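Local coordinates for protein KmHsv2 (Kluyveromyces marxianus, PDB 3VU4) that probably binds phosphoinositides as a seven-bladed beta-propeller of the PROPPIN family, related to the autophagy protein Atg18, at residues A[21-26]-A[35-40]; A[304-309]-A[321-326]; A[327-332]-A[349-354]. All coordinates share one frame; numbering follows the deposited sequence.

Contact 1: A[21-26]-A[35-40]; sequences PVTDYE and ILSTLK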
loop_
_atom_site.group_PDB
_atom_site.type_symbol
_atom_site.label_atom_id
_atom_site.label_comp_id
_atom_site.label_asym_id
_atom_site.label_seq_id
_atom_site.Cartn_x
_atom_site.Cartn_y
_atom_site.Cartn_z
ATOM N N PRO A 21 -5.516 -7.914 -20.676
ATOM C CA PRO A 21 -5.505 -6.940 -19.579
ATOM C C PRO A 21 -5.179 -7.481 -18.201
ATOM O O PRO A 21 -5.563 -8.596 -17.848
ATOM C CB PRO A 21 -6.920 -6.348 -19.609
ATOM C CG PRO A 21 -7.495 -6.798 -20.920
ATOM C CD PRO A 21 -6.895 -8.147 -21.122
ATOM N N VAL A 22 -4.478 -6.668 -17.422
ATOM C CA VAL A 22 -4.140 -7.027 -16.058
ATOM C C VAL A 22 -5.460 -6.942 -15.283
ATOM O O VAL A 22 -6.174 -5.949 -15.373
ATOM C CB VAL A 22 -3.108 -6.040 -15.498
ATOM C CG1 VAL A 22 -2.883 -6.275 -14.011
ATOM C CG2 VAL A 22 -1.820 -6.202 -16.258
ATOM N N THR A 23 -5.802 -7.989 -14.546
ATOM C CA THR A 23 -7.053 -7.983 -13.801
ATOM C C THR A 23 -6.839 -7.646 -12.327
ATOM O O THR A 23 -7.793 -7.389 -11.587
ATOM C CB THR A 23 -7.778 -9.348 -13.932
ATOM O OG1 THR A 23 -6.868 -10.412 -13.623
ATOM C CG2 THR A 23 -8.293 -9.536 -15.355
ATOM N N ASP A 24 -5.577 -7.644 -11.909
ATOM C CA ASP A 24 -5.215 -7.323 -10.537
ATOM C C ASP A 24 -3.703 -7.420 -10.409
ATOM O O ASP A 24 -3.052 -8.152 -11.158
ATOM C CB ASP A 24 -5.892 -8.287 -9.556
ATOM C CG ASP A 24 -5.857 -7.784 -8.117
ATOM O OD1 ASP A 24 -6.030 -6.566 -7.905
ATOM O OD2 ASP A 24 -5.678 -8.608 -7.199
ATOM N N TYR A 25 -3.150 -6.656 -9.474
ATOM C CA TYR A 25 -1.717 -6.645 -9.231
ATOM C C TYR A 25 -1.503 -6.149 -7.810
ATOM O O TYR A 25 -2.293 -5.363 -7.298
ATOM C CB TYR A 25 -0.998 -5.738 -10.237
ATOM C CG TYR A 25 -1.429 -4.287 -10.217
ATOM C CD1 TYR A 25 -2.752 -3.923 -10.491
ATOM C CD2 TYR A 25 -0.508 -3.270 -9.934
ATOM C CE1 TYR A 25 -3.154 -2.580 -10.479
ATOM C CE2 TYR A 25 -0.893 -1.925 -9.922
ATOM C CZ TYR A 25 -2.215 -1.588 -10.192
ATOM O OH TYR A 25 -2.602 -0.268 -10.162
ATOM N N GLU A 26 -0.437 -6.611 -7.171
ATOM C CA GLU A 26 -0.175 -6.221 -5.797
ATOM C C GLU A 26 1.261 -6.583 -5.427
ATOM O O GLU A 26 1.827 -7.527 -5.980
ATOM C CB GLU A 26 -1.173 -6.943 -4.886
ATOM C CG GLU A 26 -1.172 -6.501 -3.443
ATOM C CD GLU A 26 -1.420 -5.019 -3.302
ATOM O OE1 GLU A 26 -0.473 -4.239 -3.551
ATOM O OE2 GLU A 26 -2.560 -4.636 -2.954
ATOM N N ILE A 35 3.092 -9.216 -7.812
ATOM C CA ILE A 35 2.414 -10.328 -8.452
ATOM C C ILE A 35 1.317 -9.703 -9.278
ATOM O O ILE A 35 0.697 -8.714 -8.876
ATOM C CB ILE A 35 1.819 -11.344 -7.453
ATOM C CG1 ILE A 35 1.169 -12.486 -8.240
ATOM C CG2 ILE A 35 0.790 -10.693 -6.556
ATOM C CD1 ILE A 35 1.109 -13.794 -7.479
ATOM N N LEU A 36 1.077 -10.279 -10.445
ATOM C CA LEU A 36 0.085 -9.721 -11.338
ATOM C C LEU A 36 -0.690 -10.805 -12.084
ATOM O O LEU A 36 -0.165 -11.882 -12.356
ATOM C CB LEU A 36 0.824 -8.748 -12.267
ATOM C CG LEU A 36 0.680 -8.553 -13.765
ATOM C CD1 LEU A 36 1.664 -7.448 -14.158
ATOM C CD2 LEU A 36 1.002 -9.832 -14.525
ATOM N N SER A 37 -1.954 -10.523 -12.381
ATOM C CA SER A 37 -2.796 -11.478 -13.081
ATOM C C SER A 37 -3.395 -10.915 -14.370
ATOM O O SER A 37 -3.642 -9.706 -14.490
ATOM C CB SER A 37 -3.930 -11.949 -12.166
ATOM O OG SER A 37 -4.897 -10.933 -11.981
ATOM N N THR A 38 -3.624 -11.810 -15.330
ATOM C CA THR A 38 -4.211 -11.455 -16.616
ATOM C C THR A 38 -5.360 -12.416 -16.854
ATOM O O THR A 38 -5.741 -13.177 -15.961
ATOM C CB THR A 38 -3.215 -11.629 -17.765
ATOM O OG1 THR A 38 -2.892 -13.018 -17.904
ATOM C CG2 THR A 38 -1.941 -10.846 -17.497
ATOM N N LEU A 39 -5.912 -12.388 -18.061
ATOM C CA LEU A 39 -7.016 -13.273 -18.405
ATOM C C LEU A 39 -6.501 -14.700 -18.582
ATOM O O LEU A 39 -7.251 -15.670 -18.452
ATOM C CB LEU A 39 -7.668 -12.809 -19.707
ATOM C CG LEU A 39 -8.255 -11.395 -19.692
ATOM C CD1 LEU A 39 -8.937 -11.103 -21.039
ATOM C CD2 LEU A 39 -9.254 -11.266 -18.544
ATOM N N LYS A 40 -5.202 -14.807 -18.843
ATOM C CA LYS A 40 -4.567 -16.087 -19.098
ATOM C C LYS A 40 -3.589 -16.619 -18.053
ATOM O O LYS A 40 -3.261 -17.805 -18.081
ATOM C CB LYS A 40 -3.864 -16.018 -20.457
ATOM C CG LYS A 40 -4.803 -15.705 -21.628
ATOM C CD LYS A 40 -4.052 -15.151 -22.838
ATOM C CE LYS A 40 -2.943 -16.086 -23.296
ATOM N NZ LYS A 40 -2.206 -15.520 -24.457
#
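At the paired end of this hairpin strands 24-26 and 35-37 run antiparallel, 178° between their directions. E26 and I35 form a hydrogen-bonded pair in which each NH meets the other's carbonyl nearly along the C=O axis, I35 N reaching E26 O at 2.8 Å. Beside it Y25 and L36 make a non-hydrogen-bonded pair, CB to CB, and the Y25 ring leads off toward K310, whose ammonium makes a cation-pi contact. Strands 24-27 and 33-37 are the two innermost of the first four-stranded antiparallel blade of the beta-propeller. S37 N makes a straight bond to D24 O, 2.9 Å. Past D24 the pairing changes character: T23 N approaches S37 O from above the carbonyl plane at 2.8 Å, and V22 CA makes a CA-H...O contact with the same oxygen. The T23 and S37 hydroxyls, both between backbone N and carbonyl carbon (chi1 51° and 72°), meet tip to tip, OG1 2.6 Å from OG; T23 OG1 is also bonded to L61 O. D24 turns its carboxylate to V64 N and R65 of the next blade. On the looser, more exposed side, L39 crosses P21 obliquely, CD1 3.6 Å from P21 CD, while CD2 meets T23 CG2.

Contact 2: A[304-309]-A[321-326]; sequences KHVRGC and VVWPHT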
loop_
_atom_site.group_PDB
_atom_site.type_symbol
_atom_site.label_atom_id
_atom_site.label_comp_id
_atom_site.label_asym_id
_atom_site.label_seq_id
_atom_site.Cartn_x
_atom_site.Cartn_y
_atom_site.Cartn_z
ATOM N N LYS A 304 -3.798 8.663 -22.355
ATOM C CA LYS A 304 -5.211 8.819 -22.029
ATOM C C LYS A 304 -5.955 7.554 -21.638
ATOM O O LYS A 304 -7.151 7.591 -21.360
ATOM C CB LYS A 304 -5.941 9.498 -23.192
ATOM C CG LYS A 304 -5.962 8.710 -24.494
ATOM C CD LYS A 304 -6.763 9.460 -25.560
ATOM C CE LYS A 304 -6.876 8.676 -26.869
ATOM N NZ LYS A 304 -7.729 9.384 -27.876
ATOM N N HIS A 305 -5.253 6.433 -21.590
ATOM C CA HIS A 305 -5.896 5.179 -21.229
ATOM C C HIS A 305 -5.621 4.751 -19.777
ATOM O O HIS A 305 -5.838 3.592 -19.418
ATOM C CB HIS A 305 -5.442 4.090 -22.208
ATOM C CG HIS A 305 -5.633 4.466 -23.646
ATOM N ND1 HIS A 305 -6.879 4.671 -24.204
ATOM C CD2 HIS A 305 -4.734 4.735 -24.626
ATOM C CE1 HIS A 305 -6.738 5.053 -25.462
ATOM N NE2 HIS A 305 -5.447 5.100 -25.742
ATOM N N VAL A 306 -5.167 5.686 -18.947
ATOM C CA VAL A 306 -4.851 5.380 -17.555
ATOM C C VAL A 306 -6.034 4.824 -16.797
ATOM O O VAL A 306 -7.143 5.337 -16.899
ATOM C CB VAL A 306 -4.406 6.618 -16.743
ATOM C CG1 VAL A 306 -3.267 6.242 -15.821
ATOM C CG2 VAL A 306 -4.039 7.755 -17.650
ATOM N N ARG A 307 -5.782 3.773 -16.028
ATOM C CA ARG A 307 -6.812 3.179 -15.193
ATOM C C ARG A 307 -6.491 3.701 -13.797
ATOM O O ARG A 307 -7.205 4.551 -13.252
ATOM C CB ARG A 307 -6.724 1.655 -15.226
ATOM C CG ARG A 307 -7.098 1.049 -16.568
ATOM C CD ARG A 307 -6.957 -0.461 -16.527
ATOM N NE ARG A 307 -6.779 -1.017 -17.865
ATOM C CZ ARG A 307 -6.231 -2.205 -18.113
ATOM N NH1 ARG A 307 -5.807 -2.967 -17.105
ATOM N NH2 ARG A 307 -6.089 -2.622 -19.368
ATOM N N GLY A 308 -5.395 3.205 -13.238
ATOM C CA GLY A 308 -4.968 3.650 -11.928
ATOM C C GLY A 308 -3.508 3.289 -11.789
ATOM O O GLY A 308 -2.796 3.223 -12.792
ATOM N N CYS A 309 -3.052 3.064 -10.563
ATOM C CA CYS A 309 -1.672 2.664 -10.343
ATOM C C CYS A 309 -1.468 2.330 -8.883
ATOM O O CYS A 309 -2.360 2.547 -8.059
ATOM C CB CYS A 309 -0.688 3.772 -10.765
ATOM S SG CYS A 309 -0.713 5.307 -9.779
ATOM N N VAL A 321 6.392 3.011 -9.520
ATOM C CA VAL A 321 4.996 3.234 -9.835
ATOM C C VAL A 321 4.673 2.198 -10.900
ATOM O O VAL A 321 5.405 2.062 -11.891
ATOM C CB VAL A 321 4.768 4.647 -10.384
ATOM C CG1 VAL A 321 3.323 4.793 -10.863
ATOM C CG2 VAL A 321 5.074 5.678 -9.292
ATOM N N VAL A 322 3.613 1.434 -10.669
ATOM C CA VAL A 322 3.211 0.416 -11.622
ATOM C C VAL A 322 1.878 0.794 -12.265
ATOM O O VAL A 322 0.881 1.047 -11.573
ATOM C CB VAL A 322 3.084 -0.954 -10.941
ATOM C CG1 VAL A 322 2.726 -2.033 -11.975
ATOM C CG2 VAL A 322 4.384 -1.288 -10.251
ATOM N N TRP A 323 1.881 0.851 -13.594
ATOM C CA TRP A 323 0.684 1.190 -14.350
ATOM C C TRP A 323 0.115 -0.097 -14.934
ATOM O O TRP A 323 0.693 -0.667 -15.862
ATOM C CB TRP A 323 1.035 2.158 -15.476
ATOM C CG TRP A 323 1.720 3.402 -15.016
ATOM C CD1 TRP A 323 3.070 3.666 -15.042
ATOM C CD2 TRP A 323 1.092 4.568 -14.461
ATOM N NE1 TRP A 323 3.310 4.927 -14.541
ATOM C CE2 TRP A 323 2.120 5.499 -14.177
ATOM C CE3 TRP A 323 -0.237 4.912 -14.173
ATOM C CZ2 TRP A 323 1.856 6.757 -13.625
ATOM C CZ3 TRP A 323 -0.498 6.164 -13.621
ATOM C CH2 TRP A 323 0.546 7.070 -13.353
ATOM N N PRO A 324 -1.021 -0.579 -14.402
ATOM C CA PRO A 324 -1.606 -1.821 -14.925
ATOM C C PRO A 324 -1.977 -1.821 -16.406
ATOM O O PRO A 324 -1.803 -2.841 -17.068
ATOM C CB PRO A 324 -2.812 -2.063 -14.006
ATOM C CG PRO A 324 -3.201 -0.689 -13.586
ATOM C CD PRO A 324 -1.863 -0.012 -13.333
ATOM N N HIS A 325 -2.451 -0.689 -16.931
ATOM C CA HIS A 325 -2.860 -0.595 -18.340
ATOM C C HIS A 325 -1.749 -0.725 -19.398
ATOM O O HIS A 325 -2.012 -1.158 -20.514
ATOM C CB HIS A 325 -3.658 0.699 -18.587
ATOM C CG HIS A 325 -2.807 1.917 -18.787
ATOM N ND1 HIS A 325 -1.894 2.357 -17.850
ATOM C CD2 HIS A 325 -2.740 2.795 -19.817
ATOM C CE1 HIS A 325 -1.303 3.452 -18.294
ATOM N NE2 HIS A 325 -1.798 3.740 -19.485
ATOM N N THR A 326 -0.519 -0.346 -19.083
ATOM C CA THR A 326 0.552 -0.510 -20.063
ATOM C C THR A 326 1.569 -1.484 -19.494
ATOM O O THR A 326 2.604 -1.735 -20.104
ATOM C CB THR A 326 1.284 0.820 -20.378
ATOM O OG1 THR A 326 1.878 1.344 -19.182
ATOM C CG2 THR A 326 0.314 1.843 -20.958
HETATM O O HOH W 1 -3.504 2.151 -15.547
#
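Two aromatic rings from 321-326, those of W323 and H325, receive the loop 304-309, each meeting it with a face. V306 lays its CA over the centre of the H325 imidazole, 4.0 Å from the centroid and only 8° off the ring normal, while CG2 of T326 lies toward the rim of the opposite face. The imidazole CG lies between the backbone N and carbonyl carbon (chi1 82°), and NE2 is bonded to D303 OD1, which helps to hold the rotation of the ring. C309 comes over the six-membered ring of W323, CB 4.0 Å from its centroid and offset toward the rim; SG stands obliquely to the same ring at 4.4 Å from the centroid, a sulfur-aromatic contact. V306 lies alongside the tryptophan, its CG1 3.5 Å from CZ3. Strand 318-323 belongs to the last blade of the propeller, and the loop that enters that blade's innermost strand, 310-313, folds across the end of strand 318-323. No direct hydrogen bond joins the segments; a water does so instead, accepting from R307 N at 2.8 Å, donating to G308 O at 3.0 Å and taking a weak bond from H325 N. R307 extends from CG to NE across the H325 backbone, so that H325 CA stands 3.7 Å above the centre of the guanidinium, whose plane is turned 65° from the imidazole. P324 places its CD 3.4 Å from G308 O.

Contact 3: A[327-332]-A[349-354]; sequences RMIETF and QREQLM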
loop_
_atom_site.group_PDB
_atom_site.type_symbol
_atom_site.label_atom_id
_atom_site.label_comp_id
_atom_site.label_asym_id
_atom_site.label_seq_id
_atom_site.Cartn_x
_atom_site.Cartn_y
_atom_site.Cartn_z
ATOM N N ARG A 327 1.249 -2.037 -18.324
ATOM C CA ARG A 327 2.121 -2.968 -17.611
ATOM C C ARG A 327 3.538 -2.427 -17.541
ATOM O O ARG A 327 4.516 -3.154 -17.744
ATOM C CB ARG A 327 2.114 -4.352 -18.267
ATOM C CG ARG A 327 1.019 -5.260 -17.736
ATOM C CD ARG A 327 1.054 -6.652 -18.357
ATOM N NE ARG A 327 0.814 -6.627 -19.802
ATOM C CZ ARG A 327 1.771 -6.718 -20.726
ATOM N NH1 ARG A 327 1.455 -6.684 -22.016
ATOM N NH2 ARG A 327 3.046 -6.860 -20.363
ATOM N N MET A 328 3.638 -1.134 -17.246
ATOM C CA MET A 328 4.930 -0.477 -17.136
ATOM C C MET A 328 5.291 -0.123 -15.698
ATOM O O MET A 328 4.418 0.189 -14.885
ATOM C CB MET A 328 4.945 0.768 -18.012
ATOM C CG MET A 328 5.883 0.589 -19.175
ATOM S SD MET A 328 5.618 1.714 -20.517
ATOM C CE MET A 328 4.456 0.797 -21.501
ATOM N N ILE A 329 6.576 -0.209 -15.376
ATOM C CA ILE A 329 7.022 0.127 -14.035
ATOM C C ILE A 329 8.139 1.161 -14.096
ATOM O O ILE A 329 9.204 0.938 -14.679
ATOM C CB ILE A 329 7.480 -1.127 -13.245
ATOM C CG1 ILE A 329 7.952 -0.704 -11.854
ATOM C CG2 ILE A 329 8.576 -1.869 -13.993
ATOM C CD1 ILE A 329 8.190 -1.854 -10.908
ATOM N N GLU A 330 7.860 2.309 -13.496
ATOM C CA GLU A 330 8.791 3.427 -13.461
ATOM C C GLU A 330 9.435 3.594 -12.091
ATOM O O GLU A 330 8.762 3.524 -11.067
ATOM C CB GLU A 330 8.041 4.699 -13.860
ATOM C CG GLU A 330 7.876 4.836 -15.360
ATOM C CD GLU A 330 6.543 5.405 -15.760
ATOM O OE1 GLU A 330 5.975 6.196 -14.987
ATOM O OE2 GLU A 330 6.070 5.071 -16.865
ATOM N N THR A 331 10.743 3.817 -12.080
ATOM C CA THR A 331 11.488 3.989 -10.844
ATOM C C THR A 331 11.842 5.458 -10.656
ATOM O O THR A 331 12.487 6.063 -11.515
ATOM C CB THR A 331 12.768 3.144 -10.878
ATOM O OG1 THR A 331 12.410 1.767 -11.022
ATOM C CG2 THR A 331 13.572 3.320 -9.605
ATOM N N PHE A 332 11.413 6.036 -9.537
ATOM C CA PHE A 332 11.686 7.445 -9.262
ATOM C C PHE A 332 12.627 7.637 -8.077
ATOM O O PHE A 332 12.704 6.800 -7.180
ATOM C CB PHE A 332 10.377 8.204 -9.000
ATOM C CG PHE A 332 9.397 8.149 -10.145
ATOM C CD1 PHE A 332 8.602 7.018 -10.352
ATOM C CD2 PHE A 332 9.279 9.219 -11.029
ATOM C CE1 PHE A 332 7.701 6.956 -11.428
ATOM C CE2 PHE A 332 8.384 9.167 -12.109
ATOM C CZ PHE A 332 7.591 8.029 -12.307
ATOM N N GLN A 349 14.112 5.303 -14.327
ATOM C CA GLN A 349 13.853 4.188 -15.221
ATOM C C GLN A 349 12.405 3.996 -15.629
ATOM O O GLN A 349 11.485 4.239 -14.854
ATOM C CB GLN A 349 14.321 2.886 -14.569
ATOM C CG GLN A 349 15.801 2.619 -14.616
ATOM C CD GLN A 349 16.141 1.440 -15.522
ATOM O OE1 GLN A 349 16.145 1.558 -16.754
ATOM N NE2 GLN A 349 16.414 0.292 -14.911
ATOM N N ARG A 350 12.230 3.530 -16.858
ATOM C CA ARG A 350 10.923 3.218 -17.406
ATOM C C ARG A 350 11.096 1.912 -18.161
ATOM O O ARG A 350 11.788 1.861 -19.175
ATOM C CB ARG A 350 10.432 4.301 -18.372
ATOM C CG ARG A 350 9.316 3.815 -19.308
ATOM C CD ARG A 350 8.118 4.744 -19.272
ATOM N NE ARG A 350 8.523 6.086 -19.661
ATOM C CZ ARG A 350 7.991 7.203 -19.190
ATOM N NH1 ARG A 350 7.016 7.163 -18.301
ATOM N NH2 ARG A 350 8.455 8.366 -19.609
ATOM N N GLU A 351 10.505 0.847 -17.638
ATOM C CA GLU A 351 10.584 -0.448 -18.295
ATOM C C GLU A 351 9.237 -1.126 -18.268
ATOM O O GLU A 351 8.336 -0.704 -17.548
ATOM C CB GLU A 351 11.648 -1.335 -17.651
ATOM C CG GLU A 351 11.590 -1.452 -16.153
ATOM C CD GLU A 351 12.952 -1.807 -15.583
ATOM O OE1 GLU A 351 13.540 -2.814 -16.039
ATOM O OE2 GLU A 351 13.438 -1.075 -14.690
ATOM N N GLN A 352 9.089 -2.161 -19.081
ATOM C CA GLN A 352 7.824 -2.862 -19.138
ATOM C C GLN A 352 7.901 -4.229 -18.508
ATOM O O GLN A 352 8.909 -4.918 -18.622
ATOM C CB GLN A 352 7.340 -3.019 -20.579
ATOM C CG GLN A 352 5.930 -3.585 -20.642
ATOM C CD GLN A 352 5.450 -3.808 -22.048
ATOM O OE1 GLN A 352 5.954 -4.683 -22.762
ATOM N NE2 GLN A 352 4.473 -3.014 -22.466
ATOM N N LEU A 353 6.825 -4.607 -17.832
ATOM C CA LEU A 353 6.742 -5.910 -17.201
ATOM C C LEU A 353 6.400 -6.925 -18.295
ATOM O O LEU A 353 5.303 -6.920 -18.849
ATOM C CB LEU A 353 5.680 -5.875 -16.102
ATOM C CG LEU A 353 6.096 -4.953 -14.953
ATOM C CD1 LEU A 353 4.989 -4.830 -13.939
ATOM C CD2 LEU A 353 7.349 -5.508 -14.301
ATOM N N MET A 354 7.370 -7.778 -18.607
ATOM C CA MET A 354 7.239 -8.793 -19.646
ATOM C C MET A 354 6.267 -9.924 -19.319
ATOM O O MET A 354 6.294 -10.478 -18.220
ATOM C CB MET A 354 8.616 -9.387 -19.942
ATOM C CG MET A 354 9.115 -9.153 -21.358
ATOM S SD MET A 354 9.245 -7.404 -21.836
ATOM C CE MET A 354 7.609 -7.135 -22.570
HETATM O O HOH W 2 11.682 0.917 -13.629
#
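Strands 328-332 and 349-352 run antiparallel at 162°, their axes 4.7 Å apart at closest approach, with I329-E351 and T331-Q349 as hydrogen-bonded pairs and M328-Q352 and E330-R350 as non-hydrogen-bonded ones. The I329 N to E351 O bond lies nearly along the C=O axis at 2.8 Å, whereas its return bond is longer and meets I329 O from above the carbonyl plane. E330 and R350 lie side by side. R350, bent at chi2 and chi3, brings NH1 to 2.7 Å from E330 OE2 in a salt bridge with the two planes 89° apart: OE2 lies at the edge of the R350 guanidinium, near its plane, whereas NH1 comes to OE2 from above the carboxylate plane. The other oxygen, OE1, accepts from W323 NE1, so both ends of this buried carboxylate are held, which would probably favour its charged form. Beside the pair, M328 SD passes R350 CD. On the face of I329 and E351, I329 CG2 packs against E351 CG at 3.7 Å and, beyond the strand, L353 CD2 at 3.9 Å, and V50 of the first blade touches all three residues. Here a water gives protons to I329 O and E351 OE2 and accepts from T331 OG1. Where the strand begins, L353 N binds R327 O at 2.7 Å, and the R327 chain, bent at chi3, carries NH2 back to L353 O in a weak bond. R327 and M328 both face W323, a G1 beta bulge where strand 328-337 starts against strand 318-323; strands 328-337 and 342-352 form the outer hairpin of the four-stranded propeller blade.

In the fold
From the N terminus, contact 1 closes the short hairpin of the two innermost strands of the first blade. The chain then runs through the other blades before contact 2 closes the loop around strand 310-313 of the last one, and contact 3 follows by closing that blade's outer hairpin almost at the C terminus. The three are in series, with none nested or crossed. Contacts 2 and 3 share a sheet, strands 318-323 and 328-337 being neighbours joined by backbone bonds. Contact 1 meets both from the adjoining blade: Y25 reaches C309 and P324, while V22 packs on R327 and L36 on L353. First and last blades thus abut where the propeller ring closes.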